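Local atomic coordinates of putative cell adhesion protein (Parabacteroides distasonis, PDB entry 3LIU), a protein that probably serves as a structural subunit of cell-surface pili, and so takes part in adhesion by this gut bacterium. Residues 114-119 against 206-211; 222-227 against 286-291; 234-239 against 260-265. All blocks are in the same frame, centred on the assembly; numbering follows the deposited sequence.

The three contacts meet around the place where strand 193-213 pairs with strand 238-240. The centres of contacts 1 and 3 lie about 8 Å apart, since their strands are neighbours in one mixed sheet: Ala208 O is 2.7 Å from Lys239 N, and Gly210 N is 2.8 Å from Asp237 O, probable hydrogen bonds both. Contact 2 lies about 11 Å from contact 1, centre to centre, and is tied to it by Lys209, whose NZ forms a salt bridge with Glu291 OE1 at 2.7 Å. Along the chain both segments of contact 3 fall between those of contact 2, and Glu291 O probably accepts from Tyr238 OH.

Contact 1: 114-119 against 206-211; sequences INLSDE and ASAKGV
Segments 114-119 and 206-211 run antiparallel and meet at a non-hydrogen-bonded pair, Asn115 with Val211, whose CA atoms are 5.0 Å apart. Just past it the backbone N of Leu116 donates to Gly210 O (2.9 Å, 153°), reaching that oxygen from above its carbonyl plane. Val211 CA also points its hydrogen at Ile114 O, 3.4 Å away, a CA-H...O contact of the kind common between antiparallel strands. Asn115 and Val211 project side by side on one face, and with Asn115 CG beside its own backbone N (chi1 -56°) the amide lies alongside the valine, OD1 4.1 Å from Val211 CG1. A water bridges the two segments by donating to both Asn115 OD1 and Gly210 O, so that the glycine carbonyl is gripped from two directions. In sequence, strand 113-115 lies between strands 82-90 and 127-136, which pair with each other; it pairs instead with the long strand 193-213 of another sheet and so links two beta assemblies of this FimA-family protein. The strand gives way at once to a 3-10 turn closed by Asp118 N on Asn115 O and Glu119 N on Leu116 O. Leu116 opens this turn and holds CG anti to the backbone N (chi1 -174°). Its CB lies 3.7 Å from Gly210 CA, a close approach to a residue with no side chain, while CD2 extends along the partner segment to Lys209 O and, more loosely, to Ala208 CB.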
loop_
_atom_site.group_PDB
_atom_site.type_symbol
_atom_site.label_atom_id
_atom_site.label_comp_id
_atom_site.label_asym_id
_atom_site.label_seq_id
_atom_site.Cartn_x
_atom_site.Cartn_y
_atom_site.Cartn_z
ATOM N N ILE A 114 8.340 2.101 -7.930
ATOM C CA ILE A 114 7.032 1.809 -8.578
ATOM C C ILE A 114 6.081 3.006 -8.323
ATOM O O ILE A 114 6.313 3.797 -7.386
ATOM C CB ILE A 114 6.416 0.428 -8.112
ATOM C CG1 ILE A 114 6.308 0.369 -6.587
ATOM C CG2 ILE A 114 7.199 -0.742 -8.800
ATOM C CD1 ILE A 114 5.676 -0.978 -5.923
ATOM N N ASN A 115 5.039 3.137 -9.152
ATOM C CA ASN A 115 4.143 4.299 -9.158
ATOM C C ASN A 115 2.709 3.893 -8.858
ATOM O O ASN A 115 2.179 2.936 -9.429
ATOM C CB ASN A 115 4.213 5.008 -10.496
ATOM C CG ASN A 115 5.616 5.403 -10.849
ATOM O OD1 ASN A 115 6.191 6.327 -10.237
ATOM N ND2 ASN A 115 6.205 4.686 -11.808
ATOM N N LEU A 116 2.109 4.608 -7.924
ATOM C CA LEU A 116 0.817 4.217 -7.325
ATOM C C LEU A 116 -0.293 4.182 -8.344
ATOM O O LEU A 116 -1.136 3.314 -8.284
ATOM C CB LEU A 116 0.448 5.141 -6.146
ATOM C CG LEU A 116 -0.814 4.731 -5.369
ATOM C CD1 LEU A 116 -0.697 3.273 -4.809
ATOM C CD2 LEU A 116 -1.102 5.710 -4.170
ATOM N N SER A 117 -0.243 5.085 -9.322
ATOM C CA SER A 117 -1.257 5.160 -10.328
ATOM C C SER A 117 -1.330 3.902 -11.213
ATOM O O SER A 117 -2.350 3.721 -11.889
ATOM C CB SER A 117 -1.068 6.448 -11.195
ATOM O OG SER A 117 0.166 6.377 -11.891
ATOM N N ASP A 118 -0.282 3.057 -11.217
ATOM C CA ASP A 118 -0.353 1.755 -11.843
ATOM C C ASP A 118 -1.067 0.698 -11.026
ATOM O O ASP A 118 -1.330 -0.367 -11.575
ATOM C CB ASP A 118 1.030 1.165 -12.140
ATOM C CG ASP A 118 1.815 1.971 -13.168
ATOM O OD1 ASP A 118 1.191 2.565 -14.031
ATOM O OD2 ASP A 118 3.040 1.988 -13.099
ATOM N N GLU A 119 -1.362 0.939 -9.745
ATOM C CA GLU A 119 -1.885 -0.164 -8.886
ATOM C C GLU A 119 -3.402 -0.358 -8.983
ATOM O O GLU A 119 -4.157 0.112 -8.146
ATOM C CB GLU A 119 -1.462 0.024 -7.430
ATOM C CG GLU A 119 0.039 0.180 -7.236
ATOM C CD GLU A 119 0.840 -1.104 -7.512
ATOM O OE1 GLU A 119 0.257 -2.188 -7.816
ATOM O OE2 GLU A 119 2.080 -1.008 -7.461
ATOM N N ALA A 206 -5.554 11.760 1.674
ATOM C CA ALA A 206 -4.571 12.847 1.402
ATOM C C ALA A 206 -3.194 12.382 1.864
ATOM O O ALA A 206 -3.094 11.557 2.755
ATOM C CB ALA A 206 -4.976 14.158 2.122
ATOM N N SER A 207 -2.124 12.924 1.289
ATOM C CA SER A 207 -0.771 12.493 1.622
ATOM C C SER A 207 -0.527 10.993 1.533
ATOM O O SER A 207 0.151 10.421 2.379
ATOM C CB SER A 207 -0.329 13.005 3.007
ATOM O OG SER A 207 -0.389 14.422 3.033
ATOM N N ALA A 208 -1.025 10.377 0.458
ATOM C CA ALA A 208 -0.672 9.001 0.089
ATOM C C ALA A 208 0.678 9.081 -0.607
ATOM O O ALA A 208 0.812 9.826 -1.584
ATOM C CB ALA A 208 -1.743 8.415 -0.883
ATOM N N LYS A 209 1.686 8.368 -0.112
ATOM C CA LYS A 209 2.937 8.292 -0.860
ATOM C C LYS A 209 2.643 7.579 -2.173
ATOM O O LYS A 209 2.057 6.494 -2.198
ATOM C CB LYS A 209 4.045 7.643 -0.062
ATOM C CG LYS A 209 4.637 8.602 0.954
ATOM C CD LYS A 209 5.919 8.153 1.563
ATOM C CE LYS A 209 6.507 9.249 2.483
ATOM N NZ LYS A 209 7.747 8.847 3.175
ATOM N N GLY A 210 2.993 8.234 -3.275
ATOM C CA GLY A 210 2.675 7.695 -4.579
ATOM C C GLY A 210 3.814 6.961 -5.212
ATOM O O GLY A 210 3.706 6.519 -6.356
ATOM N N VAL A 211 4.916 6.838 -4.467
ATOM C CA VAL A 211 6.095 6.075 -4.896
ATOM C C VAL A 211 6.534 5.134 -3.774
ATOM O O VAL A 211 6.307 5.404 -2.584
ATOM C CB VAL A 211 7.307 6.954 -5.274
ATOM C CG1 VAL A 211 7.077 7.769 -6.551
ATOM C CG2 VAL A 211 7.708 7.881 -4.080
HETATM O O HOH W 1 4.155 7.999 -8.745
#

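Contact 2: 222-227 against 286-291; sequences TIEKDF and ENTKGE
The carboxylate of Glu224 is the central flat group, and it is bound both at its edge and over a face. At the edge, Thr288 OG1 donates to the syn lone pair of OE1 at 2.6 Å and Lys289 N to the syn lone pair of OE2 at 3.0 Å. Over the plane, Thr288 N reaches OE2 at 2.9 Å, 44° out of it. An extended chain with CG anti to the backbone N (chi1 -178°) carries the group across to the other segment, and several donors fix its rotation. The carboxylate of Glu286 does the reverse job: Ile223 N comes down on OE1 from above the plane (2.9 Å, 164°), and Glu224 N adds a weak bond to the same oxygen, while OE2 accepts from Arg356 N. The third carboxylate, Glu291, is also met above its plane, by Phe227 N at 2.8 Å from OE2; its chain bends at chi2 to arrive there, and its other oxygen, OE1, pairs with Lys209. That lysine also bridges Glu224 OE2, and its charge would probably offset the gathering of acids here, for Asp226 OD1 is only 4.1 Å from Glu291 OE2. Asp226 has a lysine of its own: Lys289 NZ crosses obliquely to OD1 at 2.8 Å as a salt bridge. Between the backbones a water accepts from Lys225 N and donates to Glu286 O. Within 286-291, Asn287 OD1 takes Gly290 N on an in-plane lone pair, an Asx motif that turns the segment. Neither segment has regular secondary structure, and this is a loop-loop junction in which acidic side chains satisfy the main-chain N-H groups that strand pairing would otherwise engage.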
loop_
_atom_site.group_PDB
_atom_site.type_symbol
_atom_site.label_atom_id
_atom_site.label_comp_id
_atom_site.label_asym_id
_atom_site.label_seq_id
_atom_site.Cartn_x
_atom_site.Cartn_y
_atom_site.Cartn_z
ATOM N N THR A 222 10.331 -3.157 5.057
ATOM C CA THR A 222 9.963 -1.820 4.622
ATOM C C THR A 222 10.460 -1.550 3.204
ATOM O O THR A 222 11.566 -1.968 2.818
ATOM C CB THR A 222 10.441 -0.738 5.634
ATOM O OG1 THR A 222 9.982 0.540 5.188
ATOM C CG2 THR A 222 11.953 -0.691 5.758
ATOM N N ILE A 223 9.585 -0.921 2.418
ATOM C CA ILE A 223 9.840 -0.545 1.045
ATOM C C ILE A 223 9.508 0.938 0.837
ATOM O O ILE A 223 9.446 1.427 -0.287
ATOM C CB ILE A 223 9.002 -1.396 0.042
ATOM C CG1 ILE A 223 7.531 -1.385 0.428
ATOM C CG2 ILE A 223 9.604 -2.830 -0.069
ATOM C CD1 ILE A 223 6.565 -2.142 -0.531
ATOM N N GLU A 224 9.232 1.632 1.930
ATOM C CA GLU A 224 8.900 3.052 1.912
ATOM C C GLU A 224 10.032 3.869 1.337
ATOM O O GLU A 224 11.207 3.640 1.663
ATOM C CB GLU A 224 8.652 3.557 3.353
ATOM C CG GLU A 224 8.237 5.060 3.441
ATOM C CD GLU A 224 7.897 5.501 4.863
ATOM O OE1 GLU A 224 8.069 4.696 5.789
ATOM O OE2 GLU A 224 7.418 6.643 5.053
ATOM N N LYS A 225 9.679 4.859 0.528
ATOM C CA LYS A 225 10.650 5.839 0.031
ATOM C C LYS A 225 10.687 7.046 0.954
ATOM O O LYS A 225 9.642 7.618 1.281
ATOM C CB LYS A 225 10.253 6.340 -1.345
ATOM C CG LYS A 225 10.438 5.371 -2.513
ATOM C CD LYS A 225 11.850 4.772 -2.586
ATOM C CE LYS A 225 12.125 4.216 -3.994
ATOM N NZ LYS A 225 13.399 3.459 -4.094
ATOM N N ASP A 226 11.897 7.431 1.375
ATOM C CA ASP A 226 12.087 8.693 2.056
ATOM C C ASP A 226 11.760 9.819 1.099
ATOM O O ASP A 226 12.022 9.717 -0.098
ATOM C CB ASP A 226 13.531 8.860 2.505
ATOM C CG ASP A 226 13.898 7.971 3.627
ATOM O OD1 ASP A 226 13.041 7.308 4.217
ATOM O OD2 ASP A 226 15.073 7.955 3.949
ATOM N N PHE A 227 11.203 10.896 1.629
ATOM C CA PHE A 227 10.876 12.105 0.839
ATOM C C PHE A 227 11.754 13.258 1.285
ATOM O O PHE A 227 12.274 13.257 2.396
ATOM C CB PHE A 227 9.399 12.476 0.999
ATOM C CG PHE A 227 8.452 11.769 0.055
ATOM C CD1 PHE A 227 8.620 10.409 -0.293
ATOM C CD2 PHE A 227 7.327 12.437 -0.401
ATOM C CE1 PHE A 227 7.681 9.753 -1.095
ATOM C CE2 PHE A 227 6.368 11.795 -1.216
ATOM C CZ PHE A 227 6.528 10.473 -1.566
ATOM N N GLU A 286 3.480 2.580 1.374
ATOM C CA GLU A 286 3.878 2.843 2.753
ATOM C C GLU A 286 4.143 4.312 2.975
ATOM O O GLU A 286 4.683 5.015 2.115
ATOM C CB GLU A 286 5.129 2.052 3.161
ATOM C CG GLU A 286 4.957 0.539 3.103
ATOM C CD GLU A 286 6.029 -0.224 3.875
ATOM O OE1 GLU A 286 7.217 0.161 3.774
ATOM O OE2 GLU A 286 5.679 -1.256 4.518
ATOM N N ASN A 287 3.717 4.761 4.141
ATOM C CA ASN A 287 4.047 6.055 4.674
ATOM C C ASN A 287 4.028 6.003 6.213
ATOM O O ASN A 287 2.963 5.863 6.837
ATOM C CB ASN A 287 3.070 7.105 4.182
ATOM C CG ASN A 287 3.452 8.509 4.650
ATOM O OD1 ASN A 287 4.469 8.673 5.308
ATOM N ND2 ASN A 287 2.611 9.506 4.359
ATOM N N THR A 288 5.205 6.023 6.794
ATOM C CA THR A 288 5.380 6.102 8.239
ATOM C C THR A 288 6.068 7.377 8.608
ATOM O O THR A 288 5.945 7.842 9.732
ATOM C CB THR A 288 6.197 4.913 8.805
ATOM O OG1 THR A 288 7.551 4.992 8.353
ATOM C CG2 THR A 288 5.561 3.594 8.341
ATOM N N LYS A 289 6.811 7.962 7.676
ATOM C CA LYS A 289 7.563 9.181 8.007
ATOM C C LYS A 289 6.808 10.488 7.777
ATOM O O LYS A 289 7.057 11.452 8.475
ATOM C CB LYS A 289 8.921 9.188 7.306
ATOM C CG LYS A 289 9.823 8.074 7.877
ATOM C CD LYS A 289 11.065 7.874 7.060
ATOM C CE LYS A 289 11.907 6.675 7.546
ATOM N NZ LYS A 289 13.305 6.805 6.982
ATOM N N GLY A 290 5.905 10.537 6.807
ATOM C CA GLY A 290 5.091 11.744 6.577
ATOM C C GLY A 290 5.908 13.022 6.422
ATOM O O GLY A 290 5.543 14.047 6.957
ATOM N N GLU A 291 7.018 12.959 5.696
ATOM C CA GLU A 291 7.910 14.132 5.618
ATOM C C GLU A 291 7.264 15.337 4.950
ATOM O O GLU A 291 6.501 15.201 3.989
ATOM C CB GLU A 291 9.228 13.822 4.907
ATOM C CG GLU A 291 10.024 12.692 5.492
ATOM C CD GLU A 291 9.727 11.370 4.756
ATOM O OE1 GLU A 291 8.548 11.100 4.468
ATOM O OE2 GLU A 291 10.685 10.654 4.415
HETATM O O HOH W 2 6.727 4.757 0.072
#

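Contact 3: 234-239 against 260-265; sequences GYLDYK and LQTKYD
Lys239 and Thr262 point the same way from a parallel bridge, CA to CA 4.8 Å, by which strand 262-263 joins strand 238-240 in a mixed sheet; on strand 238-240 the other neighbour, strand 193-213, runs antiparallel. The lysine chain bends at chi2 (-56°) and doubles back along Thr262, so that CD and NZ run past its CB and NZ ends on Leu236 O at 2.9 Å. An alanine in place of Lys239 would probably loosen this edge, since it would lose both that bond and the aliphatic cover over Thr262. One residue earlier in each segment the side chains cross obliquely: the amide of Gln261 packs against Tyr238 CB, CD 3.6 Å from it, its plane turned 26° from the phenol ring. Both polar ends are held further off, Gln261 NE2 by Ser207 OG and Lys258 O, and Tyr238 OH by Glu291 O. Main-chain links add Thr262 N to Tyr238 O, 3.1 Å, and a CA-H...O contact from Gln261 CA to Tyr235 O. Leu236, in the 3-10 turn before the strand, lays CD2 against Leu260 O, and its carbonyl takes a second donor besides Lys239 NZ: Thr262 OG1, in plane on a lone pair at 2.6 Å.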
loop_
_atom_site.group_PDB
_atom_site.type_symbol
_atom_site.label_atom_id
_atom_site.label_comp_id
_atom_site.label_asym_id
_atom_site.label_seq_id
_atom_site.Cartn_x
_atom_site.Cartn_y
_atom_site.Cartn_z
ATOM N N GLY A 234 9.141 14.724 -3.639
ATOM C CA GLY A 234 8.582 15.856 -2.949
ATOM C C GLY A 234 7.091 15.860 -2.979
ATOM O O GLY A 234 6.456 14.812 -3.138
ATOM N N TYR A 235 6.513 17.050 -2.832
ATOM C CA TYR A 235 5.088 17.164 -2.678
ATOM C C TYR A 235 4.279 16.549 -3.851
ATOM O O TYR A 235 3.212 15.982 -3.639
ATOM C CB TYR A 235 4.664 18.613 -2.436
ATOM C CG TYR A 235 5.007 19.180 -1.055
ATOM C CD1 TYR A 235 4.675 18.493 0.126
ATOM C CD2 TYR A 235 5.604 20.403 -0.922
ATOM C CE1 TYR A 235 4.998 19.007 1.379
ATOM C CE2 TYR A 235 5.914 20.928 0.354
ATOM C CZ TYR A 235 5.597 20.215 1.489
ATOM O OH TYR A 235 5.885 20.692 2.730
ATOM N N LEU A 236 4.746 16.691 -5.080
ATOM C CA LEU A 236 3.979 16.159 -6.220
ATOM C C LEU A 236 3.913 14.603 -6.169
ATOM O O LEU A 236 3.064 13.990 -6.831
ATOM C CB LEU A 236 4.592 16.603 -7.546
ATOM C CG LEU A 236 4.495 18.104 -7.877
ATOM C CD1 LEU A 236 5.358 18.378 -9.079
ATOM C CD2 LEU A 236 3.081 18.557 -8.127
ATOM N N ASP A 237 4.806 14.004 -5.375
ATOM C CA ASP A 237 4.897 12.541 -5.180
ATOM C C ASP A 237 3.988 12.005 -4.103
ATOM O O ASP A 237 3.813 10.797 -4.011
ATOM C CB ASP A 237 6.334 12.146 -4.877
ATOM C CG ASP A 237 7.267 12.433 -6.052
ATOM O OD1 ASP A 237 7.093 11.755 -7.083
ATOM O OD2 ASP A 237 8.157 13.294 -5.924
ATOM N N TYR A 238 3.455 12.898 -3.268
ATOM C CA TYR A 238 2.269 12.632 -2.483
ATOM C C TYR A 238 1.033 12.713 -3.390
ATOM O O TYR A 238 0.946 13.585 -4.244
ATOM C CB TYR A 238 2.105 13.645 -1.323
ATOM C CG TYR A 238 3.022 13.446 -0.137
ATOM C CD1 TYR A 238 2.912 12.312 0.659
ATOM C CD2 TYR A 238 3.955 14.415 0.240
ATOM C CE1 TYR A 238 3.694 12.136 1.751
ATOM C CE2 TYR A 238 4.757 14.234 1.343
ATOM C CZ TYR A 238 4.606 13.068 2.100
ATOM O OH TYR A 238 5.369 12.818 3.195
ATOM N N LYS A 239 0.057 11.828 -3.161
ATOM C CA LYS A 239 -1.151 11.786 -3.944
ATOM C C LYS A 239 -2.381 12.039 -3.085
ATOM O O LYS A 239 -2.418 11.703 -1.928
ATOM C CB LYS A 239 -1.287 10.437 -4.681
ATOM C CG LYS A 239 -0.068 9.967 -5.458
ATOM C CD LYS A 239 0.443 10.974 -6.511
ATOM C CE LYS A 239 1.782 10.557 -7.098
ATOM N NZ LYS A 239 2.309 11.542 -8.099
ATOM N N LEU A 260 1.387 21.270 -2.753
ATOM C CA LEU A 260 0.572 20.891 -3.888
ATOM C C LEU A 260 0.895 19.435 -4.176
ATOM O O LEU A 260 1.949 19.108 -4.668
ATOM C CB LEU A 260 0.860 21.776 -5.106
ATOM C CG LEU A 260 0.173 21.505 -6.454
ATOM C CD1 LEU A 260 -1.349 21.560 -6.333
ATOM C CD2 LEU A 260 0.638 22.538 -7.535
ATOM N N GLN A 261 -0.063 18.582 -3.870
ATOM C CA GLN A 261 0.026 17.172 -4.095
ATOM C C GLN A 261 -0.735 16.866 -5.400
ATOM O O GLN A 261 -1.582 17.633 -5.857
ATOM C CB GLN A 261 -0.624 16.438 -2.901
ATOM C CG GLN A 261 0.029 16.818 -1.575
ATOM C CD GLN A 261 -0.438 15.946 -0.402
ATOM O OE1 GLN A 261 -1.205 14.991 -0.583
ATOM N NE2 GLN A 261 0.070 16.247 0.789
ATOM N N THR A 262 -0.416 15.723 -5.988
ATOM C CA THR A 262 -1.022 15.299 -7.251
ATOM C C THR A 262 -2.348 14.568 -7.043
ATOM O O THR A 262 -2.438 13.559 -6.310
ATOM C CB THR A 262 -0.017 14.413 -8.008
ATOM O OG1 THR A 262 1.200 15.160 -8.230
ATOM C CG2 THR A 262 -0.582 13.902 -9.361
ATOM N N LYS A 263 -3.391 15.069 -7.706
ATOM C CA LYS A 263 -4.678 14.426 -7.684
ATOM C C LYS A 263 -4.663 13.065 -8.364
ATOM O O LYS A 263 -4.133 12.896 -9.463
ATOM C CB LYS A 263 -5.690 15.287 -8.377
ATOM C CG LYS A 263 -7.115 14.735 -8.376
ATOM C CD LYS A 263 -8.097 15.873 -8.627
ATOM C CE LYS A 263 -9.164 15.547 -9.605
ATOM N NZ LYS A 263 -8.632 15.625 -10.938
ATOM N N TYR A 264 -5.254 12.112 -7.686
ATOM C CA TYR A 264 -5.446 10.785 -8.209
ATOM C C TYR A 264 -6.886 10.422 -7.878
ATOM O O TYR A 264 -7.225 10.212 -6.710
ATOM C CB TYR A 264 -4.414 9.819 -7.583
ATOM C CG TYR A 264 -4.470 8.402 -8.067
ATOM C CD1 TYR A 264 -4.842 8.100 -9.376
ATOM C CD2 TYR A 264 -4.094 7.360 -7.242
ATOM C CE1 TYR A 264 -4.907 6.802 -9.820
ATOM C CE2 TYR A 264 -4.168 6.036 -7.691
ATOM C CZ TYR A 264 -4.573 5.777 -8.977
ATOM O OH TYR A 264 -4.667 4.503 -9.435
ATOM N N ASP A 265 -7.719 10.339 -8.915
ATOM C CA ASP A 265 -9.162 10.137 -8.743
ATOM C C ASP A 265 -9.516 8.858 -7.976
ATOM O O ASP A 265 -10.584 8.786 -7.362
ATOM C CB ASP A 265 -9.898 10.137 -10.103
ATOM C CG ASP A 265 -9.907 11.519 -10.772
ATOM O OD1 ASP A 265 -9.750 12.523 -10.077
ATOM O OD2 ASP A 265 -10.003 11.587 -11.993
#